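PDB 1NZA: divalent-cation tolerance protein CutA from Thermus thermophilus, which is probably involved in resistance toward heavy metals and forms a trimer whose subunits each have a ferredoxin-like, GlnB-related fold. Local coordinates for residues E3-V9 with E52-K58; R26-C30 with W97-G103. All coordinates share one frame. Numbering follows the deposited sequence.

Contact 1 (E3-V9 with E52-K58). With NA (sodium ion), chain B.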
loop_
_atom_site.group_PDB
_atom_site.type_symbol
_atom_site.label_atom_id
_atom_site.label_comp_id
_atom_site.label_asym_id
_atom_site.label_seq_id
_atom_site.Cartn_x
_atom_site.Cartn_y
_atom_site.Cartn_z
ATOM N N GLU A 3 4.303 -0.133 -12.099
ATOM C CA GLU A 3 4.533 0.310 -10.728
ATOM C C GLU A 3 3.277 0.830 -10.058
ATOM O O GLU A 3 2.330 1.239 -10.729
ATOM C CB GLU A 3 5.548 1.454 -10.714
ATOM C CG GLU A 3 6.959 1.101 -11.131
ATOM C CD GLU A 3 7.835 2.337 -11.285
ATOM O OE1 GLU A 3 9.037 2.258 -10.959
ATOM O OE2 GLU A 3 7.325 3.384 -11.741
ATOM N N VAL A 4 3.278 0.788 -8.726
ATOM C CA VAL A 4 2.185 1.346 -7.935
ATOM C C VAL A 4 2.868 2.520 -7.236
ATOM O O VAL A 4 3.760 2.327 -6.402
ATOM C CB VAL A 4 1.654 0.375 -6.862
ATOM C CG1 VAL A 4 0.668 1.114 -5.951
ATOM C CG2 VAL A 4 0.951 -0.809 -7.520
ATOM N N VAL A 5 2.475 3.734 -7.604
ATOM C CA VAL A 5 3.067 4.934 -7.029
ATOM C C VAL A 5 2.226 5.499 -5.904
ATOM O O VAL A 5 1.012 5.647 -6.046
ATOM C CB VAL A 5 3.261 6.010 -8.119
ATOM C CG1 VAL A 5 3.666 7.329 -7.504
ATOM C CG2 VAL A 5 4.323 5.547 -9.102
ATOM N N LEU A 6 2.873 5.793 -4.776
ATOM C CA LEU A 6 2.180 6.363 -3.624
ATOM C C LEU A 6 2.425 7.865 -3.591
ATOM O O LEU A 6 3.551 8.324 -3.799
ATOM C CB LEU A 6 2.698 5.756 -2.316
ATOM C CG LEU A 6 2.711 4.231 -2.173
ATOM C CD1 LEU A 6 3.064 3.854 -0.737
ATOM C CD2 LEU A 6 1.372 3.671 -2.544
ATOM N N ILE A 7 1.369 8.624 -3.318
ATOM C CA ILE A 7 1.453 10.079 -3.232
ATOM C C ILE A 7 0.473 10.487 -2.143
ATOM O O ILE A 7 -0.646 9.981 -2.109
ATOM C CB ILE A 7 0.981 10.768 -4.538
ATOM C CG1 ILE A 7 1.815 10.293 -5.730
ATOM C CG2 ILE A 7 1.107 12.291 -4.401
ATOM C CD1 ILE A 7 1.250 10.725 -7.066
ATOM N N THR A 8 0.880 11.363 -1.237
ATOM C CA THR A 8 -0.069 11.821 -0.232
ATOM C C THR A 8 -0.351 13.281 -0.551
ATOM O O THR A 8 0.516 13.984 -1.079
ATOM C CB THR A 8 0.467 11.665 1.197
ATOM O OG1 THR A 8 1.809 12.152 1.262
ATOM C CG2 THR A 8 0.433 10.199 1.616
ATOM N N VAL A 9 -1.574 13.717 -0.254
ATOM C CA VAL A 9 -2.011 15.083 -0.521
ATOM C C VAL A 9 -2.766 15.627 0.698
ATOM O O VAL A 9 -3.267 14.866 1.523
ATOM C CB VAL A 9 -2.908 15.127 -1.784
ATOM C CG1 VAL A 9 -2.132 14.591 -2.990
ATOM C CG2 VAL A 9 -4.157 14.284 -1.570
ATOM N N GLU A 52 -4.121 13.865 5.741
ATOM C CA GLU A 52 -3.906 13.654 4.313
ATOM C C GLU A 52 -4.759 12.557 3.708
ATOM O O GLU A 52 -5.517 11.887 4.399
ATOM C CB GLU A 52 -2.446 13.274 4.051
ATOM C CG GLU A 52 -1.404 14.280 4.519
ATOM C CD GLU A 52 -0.024 13.915 4.027
ATOM O OE1 GLU A 52 0.448 12.804 4.347
ATOM O OE2 GLU A 52 0.579 14.732 3.304
ATOM N N LEU A 53 -4.614 12.408 2.397
ATOM C CA LEU A 53 -5.281 11.367 1.635
ATOM C C LEU A 53 -4.166 10.706 0.854
ATOM O O LEU A 53 -3.176 11.355 0.498
ATOM C CB LEU A 53 -6.314 11.934 0.668
ATOM C CG LEU A 53 -7.556 12.546 1.310
ATOM C CD1 LEU A 53 -7.316 14.006 1.638
ATOM C CD2 LEU A 53 -8.716 12.399 0.348
ATOM N N LEU A 54 -4.324 9.415 0.597
ATOM C CA LEU A 54 -3.315 8.657 -0.123
ATOM C C LEU A 54 -3.775 8.350 -1.530
ATOM O O LEU A 54 -4.920 7.972 -1.740
ATOM C CB LEU A 54 -3.038 7.337 0.605
ATOM C CG LEU A 54 -2.097 6.316 -0.050
ATOM C CD1 LEU A 54 -0.669 6.834 -0.018
ATOM C CD2 LEU A 54 -2.182 4.992 0.693
ATOM N N LEU A 55 -2.885 8.520 -2.498
ATOM C CA LEU A 55 -3.219 8.180 -3.875
ATOM C C LEU A 55 -2.376 6.954 -4.224
ATOM O O LEU A 55 -1.166 6.952 -3.974
ATOM C CB LEU A 55 -2.843 9.301 -4.849
ATOM C CG LEU A 55 -3.344 10.737 -4.661
ATOM C CD1 LEU A 55 -3.226 11.462 -5.990
ATOM C CD2 LEU A 55 -4.775 10.756 -4.190
ATOM N N LEU A 56 -3.015 5.907 -4.744
ATOM C CA LEU A 56 -2.299 4.702 -5.189
ATOM C C LEU A 56 -2.429 4.782 -6.702
ATOM O O LEU A 56 -3.521 4.620 -7.247
ATOM C CB LEU A 56 -2.966 3.424 -4.673
ATOM C CG LEU A 56 -3.024 3.207 -3.160
ATOM C CD1 LEU A 56 -3.593 1.824 -2.849
ATOM C CD2 LEU A 56 -1.645 3.326 -2.588
ATOM N N VAL A 57 -1.312 5.037 -7.378
ATOM C CA VAL A 57 -1.302 5.209 -8.829
ATOM C C VAL A 57 -0.711 4.037 -9.607
ATOM O O VAL A 57 0.435 3.661 -9.385
ATOM C CB VAL A 57 -0.500 6.476 -9.201
ATOM C CG1 VAL A 57 -0.663 6.783 -10.686
ATOM C CG2 VAL A 57 -0.965 7.654 -8.345
ATOM N N LYS A 58 -1.493 3.475 -10.528
ATOM C CA LYS A 58 -1.034 2.353 -11.352
ATOM C C LYS A 58 -0.419 2.930 -12.629
ATOM O O LYS A 58 -1.130 3.451 -13.488
ATOM C CB LYS A 58 -2.213 1.450 -11.710
ATOM C CG LYS A 58 -3.181 1.217 -10.560
ATOM C CD LYS A 58 -2.507 0.588 -9.354
ATOM C CE LYS A 58 -3.334 0.837 -8.106
ATOM N NZ LYS A 58 -4.779 0.527 -8.347
HETATM NA NA NA B . 2.498 13.271 3.142
HETATM O O HOH W 1 3.698 11.113 3.707
HETATM O O HOH W 2 3.274 14.275 5.185
#

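Contact 2 (R26-C30 with W97-G103)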
loop_
_atom_site.group_PDB
_atom_site.type_symbol
_atom_site.label_atom_id
_atom_site.label_comp_id
_atom_site.label_asym_id
_atom_site.label_seq_id
_atom_site.Cartn_x
_atom_site.Cartn_y
_atom_site.Cartn_z
ATOM N N ARG A 26 -2.994 10.224 -19.592
ATOM C CA ARG A 26 -2.430 8.896 -19.813
ATOM C C ARG A 26 -1.084 8.663 -19.129
ATOM O O ARG A 26 -0.211 7.984 -19.673
ATOM C CB ARG A 26 -2.295 8.618 -21.316
ATOM C CG ARG A 26 -3.588 8.781 -22.106
ATOM C CD ARG A 26 -3.425 8.278 -23.536
ATOM N NE ARG A 26 -3.572 6.827 -23.629
ATOM C CZ ARG A 26 -4.739 6.204 -23.773
ATOM N NH1 ARG A 26 -5.865 6.902 -23.848
ATOM N NH2 ARG A 26 -4.782 4.879 -23.835
ATOM N N LEU A 27 -0.912 9.230 -17.939
ATOM C CA LEU A 27 0.323 9.035 -17.190
ATOM C C LEU A 27 0.073 7.947 -16.155
ATOM O O LEU A 27 0.976 7.537 -15.421
ATOM C CB LEU A 27 0.754 10.334 -16.507
ATOM C CG LEU A 27 1.190 11.456 -17.454
ATOM C CD1 LEU A 27 1.588 12.673 -16.647
ATOM C CD2 LEU A 27 2.354 10.977 -18.321
ATOM N N ALA A 28 -1.171 7.487 -16.113
ATOM C CA ALA A 28 -1.594 6.436 -15.198
ATOM C C ALA A 28 -2.904 5.894 -15.759
ATOM O O ALA A 28 -3.660 6.631 -16.392
ATOM C CB ALA A 28 -1.801 7.002 -13.800
ATOM N N ALA A 29 -3.164 4.609 -15.543
ATOM C CA ALA A 29 -4.380 3.988 -16.047
ATOM C C ALA A 29 -5.457 3.999 -14.975
ATOM O O ALA A 29 -6.652 4.018 -15.270
ATOM C CB ALA A 29 -4.102 2.557 -16.465
ATOM N N CYS A 30 -5.017 3.988 -13.723
ATOM C CA CYS A 30 -5.944 3.968 -12.600
ATOM C C CYS A 30 -5.345 4.665 -11.395
ATOM O O CYS A 30 -4.131 4.640 -11.193
ATOM C CB CYS A 30 -6.261 2.517 -12.242
ATOM S SG CYS A 30 -7.327 2.301 -10.799
ATOM N N TRP A 97 -3.747 -3.948 -19.782
ATOM C CA TRP A 97 -4.645 -2.799 -19.819
ATOM C C TRP A 97 -3.907 -1.601 -19.237
ATOM O O TRP A 97 -4.044 -0.474 -19.712
ATOM C CB TRP A 97 -5.900 -3.082 -18.982
ATOM C CG TRP A 97 -6.730 -1.857 -18.691
ATOM C CD1 TRP A 97 -7.599 -1.225 -19.539
ATOM C CD2 TRP A 97 -6.730 -1.093 -17.477
ATOM N NE1 TRP A 97 -8.136 -0.116 -18.928
ATOM C CE2 TRP A 97 -7.619 -0.010 -17.662
ATOM C CE3 TRP A 97 -6.062 -1.219 -16.249
ATOM C CZ2 TRP A 97 -7.860 0.944 -16.665
ATOM C CZ3 TRP A 97 -6.302 -0.270 -15.255
ATOM C CH2 TRP A 97 -7.194 0.798 -15.474
ATOM N N LEU A 98 -3.119 -1.862 -18.200
ATOM C CA LEU A 98 -2.353 -0.824 -17.526
ATOM C C LEU A 98 -1.339 -0.193 -18.479
ATOM O O LEU A 98 -1.246 1.030 -18.574
ATOM C CB LEU A 98 -1.649 -1.418 -16.300
ATOM C CG LEU A 98 -0.968 -0.484 -15.297
ATOM C CD1 LEU A 98 -0.588 -1.276 -14.054
ATOM C CD2 LEU A 98 0.268 0.160 -15.915
ATOM N N ARG A 99 -0.578 -1.023 -19.187
ATOM C CA ARG A 99 0.413 -0.509 -20.125
ATOM C C ARG A 99 -0.279 0.136 -21.322
ATOM O O ARG A 99 0.078 1.234 -21.743
ATOM C CB ARG A 99 1.335 -1.636 -20.594
ATOM C CG ARG A 99 2.171 -2.247 -19.483
ATOM C CD ARG A 99 3.222 -3.185 -20.052
ATOM N NE ARG A 99 2.632 -4.291 -20.801
ATOM C CZ ARG A 99 2.143 -5.397 -20.249
ATOM N NH1 ARG A 99 2.173 -5.558 -18.935
ATOM N NH2 ARG A 99 1.619 -6.345 -21.016
ATOM N N GLU A 100 -1.283 -0.556 -21.848
ATOM C CA GLU A 100 -2.058 -0.083 -22.988
ATOM C C GLU A 100 -2.627 1.324 -22.792
ATOM O O GLU A 100 -2.782 2.074 -23.756
ATOM C CB GLU A 100 -3.200 -1.070 -23.264
ATOM C CG GLU A 100 -4.320 -0.539 -24.151
ATOM C CD GLU A 100 -5.425 -1.563 -24.369
ATOM O OE1 GLU A 100 -5.177 -2.572 -25.063
ATOM O OE2 GLU A 100 -6.541 -1.366 -23.839
ATOM N N ASN A 101 -2.931 1.682 -21.548
ATOM C CA ASN A 101 -3.507 2.993 -21.252
ATOM C C ASN A 101 -2.558 3.986 -20.587
ATOM O O ASN A 101 -2.993 5.006 -20.053
ATOM C CB ASN A 101 -4.758 2.817 -20.390
ATOM C CG ASN A 101 -5.884 2.138 -21.139
ATOM O OD1 ASN A 101 -6.479 2.717 -22.046
ATOM N ND2 ASN A 101 -6.173 0.898 -20.774
ATOM N N THR A 102 -1.264 3.689 -20.621
ATOM C CA THR A 102 -0.266 4.573 -20.035
ATOM C C THR A 102 0.729 4.972 -21.120
ATOM O O THR A 102 1.117 4.149 -21.946
ATOM C CB THR A 102 0.486 3.876 -18.872
ATOM O OG1 THR A 102 -0.448 3.531 -17.841
ATOM C CG2 THR A 102 1.543 4.799 -18.289
ATOM N N GLY A 103 1.131 6.239 -21.125
ATOM C CA GLY A 103 2.075 6.703 -22.126
ATOM C C GLY A 103 3.339 7.284 -21.523
ATOM O O GLY A 103 4.406 6.646 -21.650
ATOM O OXT GLY A 103 3.267 8.376 -20.918
HETATM O O HOH W 3 -4.829 6.452 -18.835
#

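Contact 1 (E3-V9 with E52-K58)
On one face of the sheet V5, I7 and V9 of strand 3-9 stand beside V57, L55 and L53 of strand 52-58: V5 CB lies 3.9 Å from V57 CB, and I7 CD1 reaches V57 CG2 at 4.0 Å. Helix 12-24 covers V9 and L55 here. The other face carries V4, L6, L54 and L56; L54 packs on L56 of the second subunit, and L56 on L54 of the third. These are the inner, antiparallel (156°) strands of the four-stranded ferredoxin-like sheet, order 2-3-1-4, and exchange six backbone hydrogen bonds, such as V5 N to V57 O at 2.7 Å. At one polar end a sodium ion takes T8 OG1 (2.3 Å), E52 OE1 and E52 OE2 (2.4 Å each), and two waters. S39 hydrogen-bonds to E52 OE1 and E81 of the same chain to T8 OG1. At the other end K58 NZ is salt-bridged to E81 of the third subunit. Thus an apolar, paired strand core ends in hard oxygen ligands suited to a cation.

Contact 2 (R26-C30 with W97-G103)
R26, the positive-phi C-prime residue of the Schellman motif ending helix 12-24, offers its carbonyl to the C-terminal tail: G103 N donates to R26 O at 2.6 Å, and T102 CA adds a CA-H...O contact to the same oxygen at 3.4 Å. The R26 side chain reaches the end of helix 92-100, where R26 NH2 makes a weak hydrogen bond to E100 O (3.4 Å). Carbonyls at this helix end are also met from within the tail: T102 OG1 donates to L98 O at 2.7 Å, and T102 N to R99 O at 3.0 Å. Water 3 bridges the segments, 2.7 Å from A28 O and 2.6 Å from N101 O, while L27 O is taken by the T59 hydroxyl. At the C30 end A29 sets its methyl over the W97 indole in a CH-pi contact, A29 CB lying 3.9 Å from the centroid of the six-membered ring; C30 CB meets the ring edge, 3.8 Å from W97 CH2. The contact thus ties the turn between helix 12-24 and strand 30-42 to the C-terminal helix, with L27 against helix 64-74, A28 on V57 of strand 47-60, and C30 pairing with a strand of the third subunit.

Contact 1 lies at the heart of the chain and contact 2 toward its periphery, their centres about 15 Å apart. Strand 47-60 connects them: K58 N probably hydrogen-bonds to C30 O (3.0 Å) and A29 N to K58 O (3.1 Å), while A28 CB packs on V57 CG1 at 3.3 Å. The first contact is regular, with repeating strand pairing and aliphatic side chains, and polar groups at its ends, the ion site and K58; the second joins irregular backbone, using single carbonyls, a bridging water and one aromatic face. Their segments alternate along the sequence, so the fold interlaces them. Both also reach the third subunit, which links central sheet and C-terminal tail to the trimer.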